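Side-chain contacts in superantigen-like protein SSL8 (Staphylococcus aureus, PDB 3R2T), which is of unknown function but belongs to the staphylococcal/streptococcal toxin family, as a superantigen-like protein that pairs an OB-fold domain with a beta-grasp domain: residues R190-I194 with K195-L199; E178-S181 with L182-D186. All coordinates share one frame; numbering follows the deposited sequence.

Contact 1. Residues R190-I194 with K195-L199; sequences RKLLI and KKYKL
Leu193 meets Tyr197 and Leu199 in a local contact over the last turns of helix 182-197, where the chain leaves the helix. The carbonyl oxygen of Leu193 is gripped twice: Tyr197 N lies 2.9 Å from Leu193 O and Leu199 N 3.2 Å from the same atom, the two donors coming from opposite faces of the carbonyl plane. Between them Lys198 takes positive phi (52°), a left-handed helical conformation that turns Leu199 back against Leu193 and Ile194. Leu199 CD2 then sits 3.8 Å from Leu193 CB, while Ile194 CG1 lies 4.0 Å from Leu199 CB, those two side chains crossing at about a right angle. At Tyr197, CG is anti to the carbonyl carbon (chi1 -64°), and the ring stands out from the helix flank, beside Leu192 and Leu193. Leu192 CD2 comes to the ring edge, 4.2 Å from Tyr197 CE2, and Leu193 CD2 approaches obliquely, 3.9 Å from Tyr197 CD2. Glu171 forms a salt bridge with Lys196 NZ and a hydrogen bond with Tyr197 OH. On the sheet side, Leu193 rests on Val158 and Val246. This is a Schellman-type C-cap, Leu193-Leu199 being its hydrophobic contact, on the helix packed across a beta-grasp sheet.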
loop_
_atom_site.group_PDB
_atom_site.type_symbol
_atom_site.label_atom_id
_atom_site.label_comp_id
_atom_site.label_asym_id
_atom_site.label_seq_id
_atom_site.Cartn_x
_atom_site.Cartn_y
_atom_site.Cartn_z
ATOM N N ARG A 190 -17.249 3.312 -14.966
ATOM C CA ARG A 190 -17.993 2.488 -13.980
ATOM C C ARG A 190 -18.930 3.292 -13.103
ATOM O O ARG A 190 -20.007 2.809 -12.742
ATOM C CB ARG A 190 -17.071 1.655 -13.085
ATOM C CG ARG A 190 -16.174 0.717 -13.887
ATOM C CD ARG A 190 -15.604 -0.371 -13.040
ATOM N NE ARG A 190 -14.326 -0.860 -13.549
ATOM C CZ ARG A 190 -13.792 -2.027 -13.217
ATOM N NH1 ARG A 190 -12.600 -2.389 -13.702
ATOM N NH2 ARG A 190 -14.449 -2.846 -12.411
ATOM N N LYS A 191 -18.503 4.502 -12.734
ATOM C CA LYS A 191 -19.316 5.416 -11.935
ATOM C C LYS A 191 -20.637 5.641 -12.661
ATOM O O LYS A 191 -21.712 5.589 -12.073
ATOM C CB LYS A 191 -18.566 6.747 -11.773
ATOM C CG LYS A 191 -19.338 7.907 -11.102
ATOM C CD LYS A 191 -18.396 9.121 -10.958
ATOM C CE LYS A 191 -19.053 10.356 -10.332
ATOM N NZ LYS A 191 -20.046 11.021 -11.216
ATOM N N LEU A 192 -20.537 5.872 -13.965
ATOM C CA LEU A 192 -21.708 6.109 -14.786
ATOM C C LEU A 192 -22.569 4.851 -14.867
ATOM O O LEU A 192 -23.786 4.937 -14.794
ATOM C CB LEU A 192 -21.291 6.592 -16.157
ATOM C CG LEU A 192 -22.391 7.012 -17.124
ATOM C CD1 LEU A 192 -21.802 7.957 -18.160
ATOM C CD2 LEU A 192 -23.070 5.808 -17.745
ATOM N N LEU A 193 -21.936 3.686 -14.976
ATOM C CA LEU A 193 -22.676 2.418 -15.073
ATOM C C LEU A 193 -23.406 2.095 -13.785
ATOM O O LEU A 193 -24.495 1.511 -13.804
ATOM C CB LEU A 193 -21.729 1.278 -15.424
ATOM C CG LEU A 193 -21.043 1.423 -16.781
ATOM C CD1 LEU A 193 -20.014 0.316 -16.974
ATOM C CD2 LEU A 193 -22.082 1.454 -17.894
ATOM N N ILE A 194 -22.815 2.469 -12.653
ATOM C CA ILE A 194 -23.467 2.200 -11.374
ATOM C C ILE A 194 -24.699 3.067 -11.220
ATOM O O ILE A 194 -25.775 2.592 -10.850
ATOM C CB ILE A 194 -22.544 2.472 -10.173
ATOM C CG1 ILE A 194 -21.409 1.440 -10.128
ATOM C CG2 ILE A 194 -23.367 2.426 -8.830
ATOM C CD1 ILE A 194 -20.321 1.724 -9.100
ATOM N N LYS A 195 -24.560 4.353 -11.516
ATOM C CA LYS A 195 -25.676 5.280 -11.337
ATOM C C LYS A 195 -26.805 5.109 -12.361
ATOM O O LYS A 195 -27.971 5.212 -11.999
ATOM C CB LYS A 195 -25.159 6.729 -11.278
ATOM C CG LYS A 195 -24.644 7.297 -12.573
ATOM C CD LYS A 195 -23.647 8.438 -12.316
ATOM C CE LYS A 195 -23.074 9.015 -13.629
ATOM N NZ LYS A 195 -21.733 9.650 -13.434
ATOM N N LYS A 196 -26.474 4.823 -13.620
ATOM C CA LYS A 196 -27.511 4.652 -14.654
ATOM C C LYS A 196 -27.926 3.235 -15.063
ATOM O O LYS A 196 -28.999 3.067 -15.637
ATOM C CB LYS A 196 -27.060 5.385 -15.904
ATOM C CG LYS A 196 -26.702 6.823 -15.617
ATOM C CD LYS A 196 -26.258 7.601 -16.840
ATOM C CE LYS A 196 -27.376 7.792 -17.832
ATOM N NZ LYS A 196 -26.996 8.791 -18.872
ATOM N N TYR A 197 -27.084 2.234 -14.802
ATOM C CA TYR A 197 -27.389 0.847 -15.178
ATOM C C TYR A 197 -27.358 -0.120 -13.988
ATOM O O TYR A 197 -27.374 -1.326 -14.163
ATOM C CB TYR A 197 -26.429 0.390 -16.278
ATOM C CG TYR A 197 -26.606 1.190 -17.544
ATOM C CD1 TYR A 197 -27.530 0.804 -18.495
ATOM C CD2 TYR A 197 -25.892 2.356 -17.761
ATOM C CE1 TYR A 197 -27.722 1.537 -19.642
ATOM C CE2 TYR A 197 -26.077 3.108 -18.909
ATOM C CZ TYR A 197 -26.993 2.688 -19.852
ATOM O OH TYR A 197 -27.198 3.411 -21.004
ATOM N N LYS A 198 -27.331 0.427 -12.778
ATOM C CA LYS A 198 -27.299 -0.369 -11.545
ATOM C C LYS A 198 -26.187 -1.441 -11.530
ATOM O O LYS A 198 -26.389 -2.570 -11.083
ATOM C CB LYS A 198 -28.685 -0.961 -11.266
ATOM C CG LYS A 198 -29.772 0.138 -11.201
ATOM C CD LYS A 198 -31.167 -0.351 -10.778
ATOM C CE LYS A 198 -31.211 -0.798 -9.314
ATOM N NZ LYS A 198 -32.605 -1.112 -8.861
ATOM N N LEU A 199 -25.006 -1.072 -12.020
ATOM C CA LEU A 199 -23.883 -1.979 -11.999
ATOM C C LEU A 199 -23.549 -2.240 -10.536
ATOM O O LEU A 199 -23.567 -1.319 -9.710
ATOM C CB LEU A 199 -22.663 -1.377 -12.710
ATOM C CG LEU A 199 -21.409 -2.259 -12.706
ATOM C CD1 LEU A 199 -21.655 -3.564 -13.474
ATOM C CD2 LEU A 199 -20.185 -1.505 -13.266
#

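Contact 2. Residues E178-S181 with L182-D186; sequences EEVS and LKELD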
loop_
_atom_site.group_PDB
_atom_site.type_symbol
_atom_site.label_atom_id
_atom_site.label_comp_id
_atom_site.label_asym_id
_atom_site.label_seq_id
_atom_site.Cartn_x
_atom_site.Cartn_y
_atom_site.Cartn_z
ATOM N N GLU A 178 -6.205 15.806 -23.170
ATOM C CA GLU A 178 -5.559 15.314 -24.402
ATOM C C GLU A 178 -4.923 13.959 -24.112
ATOM O O GLU A 178 -4.947 13.027 -24.944
ATOM C CB GLU A 178 -4.479 16.287 -24.841
ATOM C CG GLU A 178 -5.044 17.663 -25.163
ATOM C CD GLU A 178 -3.995 18.766 -25.259
ATOM O OE1 GLU A 178 -4.408 19.917 -25.519
ATOM O OE2 GLU A 178 -2.785 18.499 -25.059
ATOM N N GLU A 179 -4.354 13.863 -22.914
ATOM C CA GLU A 179 -3.743 12.641 -22.444
ATOM C C GLU A 179 -4.543 12.235 -21.198
ATOM O O GLU A 179 -4.575 12.967 -20.210
ATOM C CB GLU A 179 -2.272 12.889 -22.102
ATOM C CG GLU A 179 -1.523 11.612 -21.694
ATOM C CD GLU A 179 -0.036 11.843 -21.338
ATOM O OE1 GLU A 179 0.258 12.187 -20.167
ATOM O OE2 GLU A 179 0.826 11.614 -22.228
ATOM N N VAL A 180 -5.174 11.074 -21.243
ATOM C CA VAL A 180 -5.990 10.609 -20.150
ATOM C C VAL A 180 -5.555 9.198 -19.691
ATOM O O VAL A 180 -5.271 8.320 -20.509
ATOM C CB VAL A 180 -7.468 10.623 -20.578
ATOM C CG1 VAL A 180 -7.712 9.591 -21.623
ATOM C CG2 VAL A 180 -8.406 10.428 -19.380
ATOM N N SER A 181 -5.487 8.990 -18.375
ATOM C CA SER A 181 -5.080 7.691 -17.840
ATOM C C SER A 181 -6.233 6.714 -17.975
ATOM O O SER A 181 -7.386 7.106 -17.961
ATOM C CB SER A 181 -4.670 7.807 -16.356
ATOM O OG SER A 181 -5.786 8.150 -15.515
ATOM N N LEU A 182 -5.905 5.433 -18.115
ATOM C CA LEU A 182 -6.893 4.395 -18.199
ATOM C C LEU A 182 -7.640 4.343 -16.859
ATOM O O LEU A 182 -8.798 3.993 -16.808
ATOM C CB LEU A 182 -6.201 3.077 -18.451
ATOM C CG LEU A 182 -7.030 1.829 -18.688
ATOM C CD1 LEU A 182 -7.881 1.991 -19.978
ATOM C CD2 LEU A 182 -6.085 0.599 -18.770
ATOM N N LYS A 183 -6.935 4.694 -15.787
ATOM C CA LYS A 183 -7.497 4.752 -14.458
ATOM C C LYS A 183 -8.707 5.673 -14.447
ATOM O O LYS A 183 -9.793 5.291 -13.951
ATOM C CB LYS A 183 -6.432 5.267 -13.484
ATOM C CG LYS A 183 -6.904 5.502 -12.066
ATOM C CD LYS A 183 -5.853 6.246 -11.278
ATOM C CE LYS A 183 -6.267 6.407 -9.828
ATOM N NZ LYS A 183 -6.294 5.067 -9.181
ATOM N N GLU A 184 -8.533 6.881 -14.998
ATOM C CA GLU A 184 -9.629 7.876 -15.021
ATOM C C GLU A 184 -10.817 7.403 -15.873
ATOM O O GLU A 184 -11.962 7.512 -15.450
ATOM C CB GLU A 184 -9.123 9.280 -15.445
ATOM C CG GLU A 184 -10.235 10.294 -15.687
ATOM C CD GLU A 184 -9.767 11.752 -15.819
ATOM O OE1 GLU A 184 -8.538 12.048 -15.781
ATOM O OE2 GLU A 184 -10.664 12.615 -15.958
ATOM N N LEU A 185 -10.535 6.864 -17.055
ATOM C CA LEU A 185 -11.601 6.368 -17.934
ATOM C C LEU A 185 -12.343 5.230 -17.259
ATOM O O LEU A 185 -13.551 5.220 -17.225
ATOM C CB LEU A 185 -11.028 5.880 -19.251
ATOM C CG LEU A 185 -10.396 6.945 -20.132
ATOM C CD1 LEU A 185 -9.875 6.322 -21.416
ATOM C CD2 LEU A 185 -11.393 8.037 -20.455
ATOM N N ASP A 186 -11.593 4.277 -16.715
ATOM C CA ASP A 186 -12.157 3.128 -16.008
ATOM C C ASP A 186 -13.100 3.522 -14.881
ATOM O O ASP A 186 -14.197 2.980 -14.766
ATOM C CB ASP A 186 -11.028 2.311 -15.394
ATOM C CG ASP A 186 -11.541 1.173 -14.480
ATOM O OD1 ASP A 186 -11.232 1.215 -13.272
ATOM O OD2 ASP A 186 -12.270 0.270 -14.949
HETATM O O HOH W 1 -6.208 10.836 -16.317
#
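A water held between Ser181 and Glu184 joins the end of strand 179-181 to the first turn of the helix: it accepts from Ser181 N at 2.9 Å and donates to Glu184 OE1 at 2.7 Å. Ser181 is the N-cap. With OG set between its own backbone N and carbonyl carbon (chi1 66°), the hydroxyl oxygen faces the helix start and accepts from Glu184 N, 3.1 Å from Ser181 OG. A capping box would have the glutamate return this bond directly to the serine N-H; here the water relays it. The first full helical bond follows, from Leu185 N to Ser181 O at 3.3 Å, nearly straight at 168°. Glu184 is extended beyond CG, and its side chain crosses that of Val180 at about a right angle, with Glu184 OE1 3.9 Å from Val180 CG2. The other oxygen, OE2, has a salt bridge to Lys188 one turn on. Val180 CG1 packs 3.9 Å from Leu185 CD1. Strand 179-181 meets the helix start at 69° and pairs antiparallel with strand 235-237; Leu182 and Leu185 pack on Ile236 and on Ile211 of strand 207-213, while Lys183 touches Ser135 of strand 133-141.

How the contacts relate
The two contacts are the two ends of one helix, 182-197: contact 2 caps its start and contact 1 closes its finish, with centres about 18 Å apart. The centre of contact 2 is about 5 Å from the centre of the chain, beside OB-fold strand 133-141, whereas that of contact 1 is about 14 Å from it and the contact is partly exposed. A salt bridge between Asp186 OD2 and Arg190 NE, one helical turn apart, ties the last residue of contact 2 to the first of contact 1. Tyr67 of helix 57-68 reaches both, bonding Asp186 through its hydroxyl and touching Arg190 and Ile194. Together they frame the two ends of the helix that lies across the beta-grasp sheet.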